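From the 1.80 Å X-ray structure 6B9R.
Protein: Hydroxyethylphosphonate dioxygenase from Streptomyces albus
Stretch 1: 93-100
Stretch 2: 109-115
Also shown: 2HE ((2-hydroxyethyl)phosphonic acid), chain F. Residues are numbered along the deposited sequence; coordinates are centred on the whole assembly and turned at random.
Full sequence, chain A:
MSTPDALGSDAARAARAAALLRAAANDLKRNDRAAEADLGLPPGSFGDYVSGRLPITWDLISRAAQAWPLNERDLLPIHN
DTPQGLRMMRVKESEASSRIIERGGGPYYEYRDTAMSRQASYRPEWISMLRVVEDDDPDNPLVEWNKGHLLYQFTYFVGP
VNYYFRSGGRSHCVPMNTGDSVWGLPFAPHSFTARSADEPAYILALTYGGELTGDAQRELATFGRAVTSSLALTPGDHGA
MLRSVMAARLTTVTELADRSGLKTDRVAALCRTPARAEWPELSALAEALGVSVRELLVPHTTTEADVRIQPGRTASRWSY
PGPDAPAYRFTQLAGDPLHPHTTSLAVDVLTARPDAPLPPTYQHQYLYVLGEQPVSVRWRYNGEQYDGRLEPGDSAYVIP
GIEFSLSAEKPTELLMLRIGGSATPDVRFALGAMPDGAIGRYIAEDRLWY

Stretch 1 (93-100) ESEASSRI
Stretch 2, residues 109-115: YEYRDTA

The last helical turn (Glu 93 to Ala 96) ends at Ser 97 (phi/psi -81/7), and after extended Ser 98 (-60/137) the chain becomes a strand at Arg 99 and Ile 100, antiparallel to strand 109-113. Arg 99 faces Tyr 111 as the hydrogen-bonded pair (CA to CA 5.0 Å): Arg 99 N donates to Tyr 111 O (2.9 Å) and Tyr 111 N to Arg 99 O (2.7 Å). Ile 100 and Glu 110 form the next, non-hydrogen-bonded pair (CA to CA 4.3 Å), their side chains on the face opposite Arg 99 and Tyr 111. Beyond the bridges, serines satisfy the backbone of Asp 113: Ser 94 OG (chi1 m) donates to Asp 113 O (2.7 Å), while Asp 113 N donates to Ser 97 OG (chi1 p, 2.8 Å), which in turn donates to Ser 94 O (2.5 Å), so one hydroxyl joins helix end to strand. Arg 99 (chi1 m, chi2 139°) curls back, Arg 99 NE and NH2 reaching Ser 97 O (2.9 and 3.0 Å); Arg 99 NH2 also forms a salt bridge with Asp 113 OD1 (2.9 Å), and Tyr 111 CB covers one guanidinium face. Ser 98 OG (chi1 t) donates to Glu 110 OE2 (2.6 Å), whose charge is matched by Arg 112 NE (3.1 Å) in a salt bridge. Glu 95 CG lies over the Arg 112 guanidinium, 3.7 Å from Arg 112 NH1. Tyr 111 (chi1 m, chi2 86°) carries its hydroxyl to the ligand, Tyr 111 OH donating to 2HE O2 (2.5 Å, very short).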

ATOM      1  N   GLU A  93      -3.644  23.199 -23.794  1.00 21.13           N
ATOM      2  CA  GLU A  93      -3.772  21.746 -23.751  1.00 26.18           C
ATOM      3  C   GLU A  93      -5.046  21.336 -23.029  1.00 22.05           C
ATOM      4  O   GLU A  93      -5.733  20.396 -23.448  1.00 22.09           O
ATOM      5  CB  GLU A  93      -2.554  21.124 -23.075  1.00 23.17           C
ATOM      6  CG  GLU A  93      -1.215  21.565 -23.650  1.00 29.10           C
ATOM      7  CD  GLU A  93      -0.062  20.977 -22.865  1.00 39.51           C
ATOM      8  OE1 GLU A  93       0.335  19.828 -23.170  1.00 44.24           O
ATOM      9  OE2 GLU A  93       0.420  21.636 -21.919  1.00 22.79           O
ATOM     10  N   SER A  94      -5.377  22.025 -21.934  1.00 22.94           N
ATOM     11  CA  SER A  94      -6.611  21.706 -21.230  1.00 19.90           C
ATOM     12  C   SER A  94      -7.821  21.913 -22.131  1.00 20.73           C
ATOM     13  O   SER A  94      -8.731  21.074 -22.171  1.00 20.58           O
ATOM     14  CB  SER A  94      -6.716  22.551 -19.960  1.00 19.47           C
ATOM     15  OG  SER A  94      -5.727  22.148 -19.021  1.00 18.86           O
ATOM     16  N   GLU A  95      -7.842  23.016 -22.876  1.00 22.28           N
ATOM     17  CA  GLU A  95      -8.964  23.271 -23.776  1.00 25.54           C
ATOM     18  C   GLU A  95      -9.036  22.244 -24.896  1.00 24.19           C
ATOM     19  O   GLU A  95     -10.135  21.873 -25.318  1.00 26.54           O
ATOM     20  CB  GLU A  95      -8.859  24.683 -24.351  1.00 26.62           C
ATOM     21  CG  GLU A  95      -9.114  25.774 -23.321  1.00 27.02           C
ATOM     22  CD  GLU A  95      -8.775  27.147 -23.841  1.00 35.02           C
ATOM     23  OE1 GLU A  95      -8.246  27.224 -24.971  1.00 40.28           O
ATOM     24  OE2 GLU A  95      -9.029  28.144 -23.123  1.00 35.48           O
ATOM     25  N   ALA A  96      -7.886  21.771 -25.383  1.00 23.78           N
ATOM     26  CA  ALA A  96      -7.893  20.771 -26.444  1.00 26.89           C
ATOM     27  C   ALA A  96      -8.485  19.452 -25.969  1.00 26.03           C
ATOM     28  O   ALA A  96      -8.991  18.676 -26.783  1.00 25.29           O
ATOM     29  CB  ALA A  96      -6.472  20.548 -26.972  1.00 25.72           C
ATOM     30  N   SER A  97      -8.411  19.172 -24.668  1.00 21.52           N
ATOM     31  CA  SER A  97      -8.980  17.966 -24.076  1.00 25.06           C
ATOM     32  C   SER A  97     -10.484  18.072 -23.818  1.00 25.31           C
ATOM     33  O   SER A  97     -11.049  17.166 -23.196  1.00 27.88           O
ATOM     34  CB  SER A  97      -8.271  17.662 -22.752  1.00 20.38           C
ATOM     35  OG  SER A  97      -8.725  18.564 -21.754  1.00 21.76           O
ATOM     36  N   SER A  98     -11.127  19.147 -24.266  1.00 24.32           N
ATOM     37  CA  SER A  98     -12.509  19.426 -23.888  1.00 24.97           C
ATOM     38  C   SER A  98     -13.458  18.307 -24.302  1.00 32.41           C
ATOM     39  O   SER A  98     -13.387  17.787 -25.418  1.00 30.41           O
ATOM     40  CB  SER A  98     -12.969  20.736 -24.527  1.00 28.32           C
ATOM     41  OG  SER A  98     -14.364  20.907 -24.373  1.00 34.33           O
ATOM     42  N   ARG A  99     -14.368  17.960 -23.389  1.00 25.97           N
ATOM     43  CA  ARG A  99     -15.485  17.058 -23.638  1.00 27.10           C
ATOM     44  C   ARG A  99     -16.746  17.695 -23.082  1.00 26.46           C
ATOM     45  O   ARG A  99     -16.773  18.118 -21.921  1.00 25.90           O
ATOM     46  CB  ARG A  99     -15.283  15.693 -22.973  1.00 23.37           C
ATOM     47  CG  ARG A  99     -14.375  14.748 -23.708  1.00 28.86           C
ATOM     48  CD  ARG A  99     -13.475  14.012 -22.734  1.00 27.77           C
ATOM     49  NE  ARG A  99     -12.504  14.931 -22.159  1.00 23.42           N
ATOM     50  CZ  ARG A  99     -12.265  15.080 -20.862  1.00 26.36           C
ATOM     51  NH1 ARG A  99     -12.920  14.351 -19.964  1.00 23.69           N
ATOM     52  NH2 ARG A  99     -11.353  15.961 -20.472  1.00 20.60           N
ATOM     53  N   ILE A 100     -17.788  17.763 -23.899  1.00 25.79           N
ATOM     54  CA  ILE A 100     -19.106  18.202 -23.455  1.00 29.62           C
ATOM     55  C   ILE A 100     -19.988  16.970 -23.394  1.00 37.96           C
ATOM     56  O   ILE A 100     -20.055  16.202 -24.360  1.00 41.33           O
ATOM     57  CB  ILE A 100     -19.704  19.263 -24.392  1.00 32.01           C
ATOM     58  CG1 ILE A 100     -18.883  20.549 -24.324  1.00 26.84           C
ATOM     59  CG2 ILE A 100     -21.163  19.524 -24.026  1.00 35.34           C
ATOM     60  CD1 ILE A 100     -19.145  21.500 -25.452  1.00 34.76           C
ATOM     61  N   TYR A 109     -22.272  19.211 -18.600  1.00 23.24           N
ATOM     62  CA  TYR A 109     -20.931  19.561 -18.148  1.00 22.46           C
ATOM     63  C   TYR A 109     -20.022  19.727 -19.359  1.00 22.59           C
ATOM     64  O   TYR A 109     -20.201  19.055 -20.376  1.00 23.02           O
ATOM     65  CB  TYR A 109     -20.299  18.475 -17.267  1.00 21.67           C
ATOM     66  CG  TYR A 109     -20.955  18.169 -15.938  1.00 25.84           C
ATOM     67  CD1 TYR A 109     -21.370  19.180 -15.078  1.00 25.62           C
ATOM     68  CD2 TYR A 109     -21.111  16.852 -15.524  1.00 28.48           C
ATOM     69  CE1 TYR A 109     -21.945  18.880 -13.856  1.00 21.24           C
ATOM     70  CE2 TYR A 109     -21.682  16.542 -14.307  1.00 24.31           C
ATOM     71  CZ  TYR A 109     -22.097  17.559 -13.475  1.00 24.87           C
ATOM     72  OH  TYR A 109     -22.665  17.241 -12.262  1.00 22.81           O
ATOM     73  N   GLU A 110     -19.046  20.622 -19.246  1.00 22.27           N
ATOM     74  CA  GLU A 110     -17.854  20.571 -20.088  1.00 22.15           C
ATOM     75  C   GLU A 110     -16.668  20.200 -19.216  1.00 27.63           C
ATOM     76  O   GLU A 110     -16.403  20.878 -18.214  1.00 21.54           O
ATOM     77  CB  GLU A 110     -17.558  21.902 -20.791  1.00 23.51           C
ATOM     78  CG  GLU A 110     -16.294  21.794 -21.670  1.00 25.09           C
ATOM     79  CD  GLU A 110     -15.817  23.114 -22.266  1.00 33.48           C
ATOM     80  OE1 GLU A 110     -16.392  24.166 -21.940  1.00 32.93           O
ATOM     81  OE2 GLU A 110     -14.850  23.084 -23.061  1.00 29.71           O
ATOM     82  N   TYR A 111     -15.967  19.132 -19.601  1.00 21.01           N
ATOM     83  CA  TYR A 111     -14.790  18.635 -18.899  1.00 21.10           C
ATOM     84  C   TYR A 111     -13.516  19.056 -19.620  1.00 23.34           C
ATOM     85  O   TYR A 111     -13.457  19.048 -20.853  1.00 22.58           O
ATOM     86  CB  TYR A 111     -14.779  17.107 -18.812  1.00 20.07           C
ATOM     87  CG  TYR A 111     -15.929  16.428 -18.116  1.00 20.11           C
ATOM     88  CD1 TYR A 111     -17.093  16.114 -18.808  1.00 27.07           C
ATOM     89  CD2 TYR A 111     -15.831  16.042 -16.784  1.00 19.53           C
ATOM     90  CE1 TYR A 111     -18.138  15.459 -18.187  1.00 26.68           C
ATOM     91  CE2 TYR A 111     -16.876  15.387 -16.149  1.00 19.62           C
ATOM     92  CZ  TYR A 111     -18.027  15.099 -16.860  1.00 24.29           C
ATOM     93  OH  TYR A 111     -19.064  14.439 -16.245  1.00 23.51           O
ATOM     94  N   ARG A 112     -12.483  19.380 -18.843  1.00 21.16           N
ATOM     95  CA  ARG A 112     -11.149  19.639 -19.376  1.00 21.32           C
ATOM     96  C   ARG A 112     -10.123  18.986 -18.461  1.00 20.36           C
ATOM     97  O   ARG A 112     -10.185  19.167 -17.239  1.00 19.56           O
ATOM     98  CB  ARG A 112     -10.876  21.153 -19.490  1.00 19.79           C
ATOM     99  CG  ARG A 112     -11.736  21.853 -20.533  1.00 20.59           C
ATOM    100  CD  ARG A 112     -11.392  23.330 -20.656  1.00 20.85           C
ATOM    101  NE  ARG A 112     -12.401  24.046 -21.427  1.00 25.04           N
ATOM    102  CZ  ARG A 112     -12.545  25.369 -21.414  1.00 35.09           C
ATOM    103  NH1 ARG A 112     -11.743  26.124 -20.671  1.00 30.34           N
ATOM    104  NH2 ARG A 112     -13.497  25.934 -22.145  1.00 36.24           N
ATOM    105  N   ASP A 113      -9.187  18.228 -19.038  1.00 18.90           N
ATOM    106  CA  ASP A 113      -8.085  17.708 -18.243  1.00 18.35           C
ATOM    107  C   ASP A 113      -7.204  18.835 -17.740  1.00 18.10           C
ATOM    108  O   ASP A 113      -6.996  19.843 -18.425  1.00 22.88           O
ATOM    109  CB  ASP A 113      -7.190  16.770 -19.054  1.00 23.44           C
ATOM    110  CG  ASP A 113      -7.912  15.549 -19.559  1.00 23.35           C
ATOM    111  OD1 ASP A 113      -8.954  15.177 -18.995  1.00 21.63           O
ATOM    112  OD2 ASP A 113      -7.421  14.971 -20.539  1.00 23.73           O
ATOM    113  N   THR A 114      -6.642  18.634 -16.549  1.00 17.55           N
ATOM    114  CA  THR A 114      -5.514  19.413 -16.057  1.00 17.31           C
ATOM    115  C   THR A 114      -4.368  18.447 -15.724  1.00 17.68           C
ATOM    116  O   THR A 114      -4.429  17.255 -16.046  1.00 19.67           O
ATOM    117  CB  THR A 114      -5.934  20.300 -14.877  1.00 17.00           C
ATOM    118  OG1 THR A 114      -6.430  19.501 -13.805  1.00 16.87           O
ATOM    119  CG2 THR A 114      -7.029  21.261 -15.311  1.00 17.40           C
ATOM    120  N   ALA A 115      -3.313  18.968 -15.096  1.00 16.76           N
ATOM    121  CA  ALA A 115      -2.044  18.241 -15.033  1.00 16.66           C
ATOM    122  C   ALA A 115      -2.201  16.886 -14.351  1.00 22.38           C
ATOM    123  O   ALA A 115      -2.722  16.794 -13.238  1.00 17.63           O
ATOM    124  CB  ALA A 115      -0.991  19.077 -14.301  1.00 17.18           C
TER
HETATM  125  O3  2HE F 502     -18.389  13.048 -11.462  1.00 33.13           O
HETATM  126  P   2HE F 502     -19.187  13.764 -12.493  1.00 44.39           P
HETATM  127  O1  2HE F 502     -20.692  13.197 -12.528  1.00 27.80           O
HETATM  128  O2  2HE F 502     -18.519  13.624 -13.958  1.00 35.34           O
HETATM  129  CA  2HE F 502     -19.192  15.497 -11.978  1.00 39.72           C
HETATM  130  CB  2HE F 502     -17.802  15.810 -11.433  1.00 40.58           C
HETATM  131  O4  2HE F 502     -17.627  15.291 -10.104  1.00 36.78           O